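Local coordinates for protein SPI-1 type 3 secretion system secretin (Salmonella enterica subsp. enterica serovar Typhimurium, PDB 4G08) that forms the ring-shaped outer-membrane secretin of the type III secretion system that injects bacterial effector proteins into host cells, at residues 60-65 against 71-76. Sequence-based numbering, arbitrary orientation.
Sequences ALLEKL and LIWYFD
Leu62 and Trp73 form the centre of a helix-on-sheet packing in the N0 domain of this secretin's periplasmic part, where helix 58-69 turns back into the edge strand 71-75 of a mixed three-stranded sheet. The short axes approach to 8.4 Å at 149°, so the strand returns roughly antiparallel to the helix, and the contact buries 261 Å² in total.

The geometry meets the CH-pi criterion: Leu62 CD1 stands 4.0 Å from the centroid of the six-membered ring of Trp73, 19° off the ring normal, and its CB lies over the same face, 3.9 Å from Trp73 CE2. One leucine thus covers the indole with both the root and a branch of its side chain. Trp73 holds CG between the backbone N and the carbonyl carbon, which swings the ring up against the helix. Beyond this pair, Leu62 also touches Phe27 of helix 23-30 and Ile82 of strand 80-84, placing it within the core between the helices and the sheet.

Towards the tight helix-to-strand connection, the side chain of Leu71 rests against the backbone carbonyl of Leu65 in a van der Waals contact, with Leu71 CG 4.1 Å from Leu65 O; its apolar neighbours are Leu23 and Ile82.

The polar component is peripheral. The bent chain of Glu63 brings its carboxylate to the benzene end of the indole, the planes 87° apart. Asn116 ND2, from much later in the chain, donates a hydrogen bond to Glu63 OE1, which restrains the carboxylate, while the same OE1 rests obliquely 3.7 Å from Trp73 CZ2.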
loop_
_atom_site.group_PDB
_atom_site.type_symbol
_atom_site.label_atom_id
_atom_site.label_comp_id
_atom_site.label_asym_id
_atom_site.label_seq_id
_atom_site.Cartn_x
_atom_site.Cartn_y
_atom_site.Cartn_z
ATOM N N ALA A 60 0.555 -3.988 13.397
ATOM C CA ALA A 60 -0.518 -4.940 13.631
ATOM C C ALA A 60 -1.863 -4.234 13.720
ATOM O O ALA A 60 -2.872 -4.735 13.227
ATOM C CB ALA A 60 -0.254 -5.721 14.895
ATOM N N LEU A 61 -1.875 -3.078 14.372
ATOM C CA LEU A 61 -3.093 -2.291 14.494
ATOM C C LEU A 61 -3.576 -1.810 13.138
ATOM O O LEU A 61 -4.771 -1.826 12.849
ATOM C CB LEU A 61 -2.853 -1.092 15.396
ATOM C CG LEU A 61 -4.134 -0.338 15.721
ATOM C CD1 LEU A 61 -5.169 -1.288 16.287
ATOM C CD2 LEU A 61 -3.848 0.787 16.691
ATOM N N LEU A 62 -2.646 -1.333 12.325
ATOM C CA LEU A 62 -2.980 -0.890 10.987
ATOM C C LEU A 62 -3.628 -1.998 10.183
ATOM O O LEU A 62 -4.554 -1.750 9.410
ATOM C CB LEU A 62 -1.731 -0.414 10.271
ATOM C CG LEU A 62 -1.419 1.054 10.501
ATOM C CD1 LEU A 62 -0.020 1.342 10.016
ATOM C CD2 LEU A 62 -2.414 1.922 9.763
ATOM N N GLU A 63 -3.088 -3.204 10.289
ATOM C CA GLU A 63 -3.652 -4.318 9.551
ATOM C C GLU A 63 -5.058 -4.622 10.028
ATOM O O GLU A 63 -5.957 -4.840 9.225
ATOM C CB GLU A 63 -2.779 -5.556 9.681
ATOM C CG GLU A 63 -1.416 -5.393 9.045
ATOM C CD GLU A 63 -1.264 -6.202 7.770
ATOM O OE1 GLU A 63 -0.252 -6.003 7.063
ATOM O OE2 GLU A 63 -2.124 -7.070 7.498
ATOM N N LYS A 64 -5.262 -4.617 11.340
ATOM C CA LYS A 64 -6.571 -4.941 11.872
ATOM C C LYS A 64 -7.597 -3.866 11.531
ATOM O O LYS A 64 -8.710 -4.169 11.094
ATOM C CB LYS A 64 -6.494 -5.115 13.378
ATOM C CG LYS A 64 -7.722 -5.791 13.936
ATOM C CD LYS A 64 -7.529 -6.163 15.384
ATOM C CE LYS A 64 -8.116 -5.086 16.265
ATOM N NZ LYS A 64 -8.255 -5.544 17.670
ATOM N N LEU A 65 -7.228 -2.607 11.722
ATOM C CA LEU A 65 -8.152 -1.519 11.428
ATOM C C LEU A 65 -8.462 -1.446 9.943
ATOM O O LEU A 65 -9.535 -0.995 9.548
ATOM C CB LEU A 65 -7.597 -0.180 11.903
ATOM C CG LEU A 65 -7.505 -0.037 13.417
ATOM C CD1 LEU A 65 -6.969 1.329 13.802
ATOM C CD2 LEU A 65 -8.850 -0.295 14.073
ATOM N N LEU A 71 -9.951 0.041 4.979
ATOM C CA LEU A 71 -8.805 0.864 4.612
ATOM C C LEU A 71 -7.789 0.047 3.820
ATOM O O LEU A 71 -7.701 -1.178 3.964
ATOM C CB LEU A 71 -8.120 1.411 5.867
ATOM C CG LEU A 71 -8.979 2.131 6.901
ATOM C CD1 LEU A 71 -8.125 2.608 8.064
ATOM C CD2 LEU A 71 -9.691 3.298 6.252
ATOM N N ILE A 72 -6.892 0.754 3.150
ATOM C CA ILE A 72 -5.690 0.147 2.618
ATOM C C ILE A 72 -4.511 1.062 2.916
ATOM O O ILE A 72 -4.678 2.273 3.038
ATOM C CB ILE A 72 -5.820 -0.065 1.099
ATOM C CG1 ILE A 72 -6.125 1.263 0.407
ATOM C CG2 ILE A 72 -6.951 -1.033 0.805
ATOM C CD1 ILE A 72 -6.394 1.154 -1.081
ATOM N N TRP A 73 -3.355 0.468 3.174
ATOM C CA TRP A 73 -2.198 1.243 3.595
ATOM C C TRP A 73 -0.904 0.721 3.006
ATOM O O TRP A 73 -0.827 -0.412 2.537
ATOM C CB TRP A 73 -2.099 1.279 5.114
ATOM C CG TRP A 73 -1.786 -0.021 5.705
ATOM C CD1 TRP A 73 -2.625 -1.078 5.836
ATOM C CD2 TRP A 73 -0.543 -0.414 6.284
ATOM N NE1 TRP A 73 -1.976 -2.123 6.435
ATOM C CE2 TRP A 73 -0.703 -1.729 6.750
ATOM C CE3 TRP A 73 0.679 0.231 6.479
ATOM C CZ2 TRP A 73 0.309 -2.409 7.416
ATOM C CZ3 TRP A 73 1.697 -0.460 7.104
ATOM C CH2 TRP A 73 1.502 -1.761 7.577
ATOM N N TYR A 74 0.084 1.606 2.969
ATOM C CA TYR A 74 1.388 1.297 2.419
ATOM C C TYR A 74 2.447 2.052 3.211
ATOM O O TYR A 74 2.261 3.217 3.547
ATOM C CB TYR A 74 1.433 1.719 0.950
ATOM C CG TYR A 74 2.703 1.344 0.244
ATOM C CD1 TYR A 74 3.120 0.025 0.185
ATOM C CD2 TYR A 74 3.526 2.315 -0.295
ATOM C CE1 TYR A 74 4.282 -0.323 -0.465
ATOM C CE2 TYR A 74 4.704 1.980 -0.926
ATOM C CZ TYR A 74 5.097 0.666 -0.970
ATOM O OH TYR A 74 6.318 0.339 -1.515
ATOM N N PHE A 75 3.521 1.364 3.569
ATOM C CA PHE A 75 4.706 2.010 4.123
ATOM C C PHE A 75 5.793 1.968 3.066
ATOM O O PHE A 75 6.134 0.889 2.582
ATOM C CB PHE A 75 5.175 1.248 5.363
ATOM C CG PHE A 75 6.499 1.706 5.895
ATOM C CD1 PHE A 75 6.669 3.000 6.341
ATOM C CD2 PHE A 75 7.532 0.804 6.059
ATOM C CE1 PHE A 75 7.880 3.409 6.860
ATOM C CE2 PHE A 75 8.743 1.205 6.575
ATOM C CZ PHE A 75 8.918 2.510 6.974
ATOM N N ASP A 76 6.265 3.132 2.630
ATOM C CA ASP A 76 7.198 3.182 1.501
ATOM C C ASP A 76 8.646 3.278 1.968
ATOM O O ASP A 76 9.568 3.419 1.159
ATOM C CB ASP A 76 6.866 4.335 0.554
ATOM C CG ASP A 76 7.197 5.683 1.139
ATOM O OD1 ASP A 76 7.616 5.733 2.315
ATOM O OD2 ASP A 76 7.029 6.695 0.427
#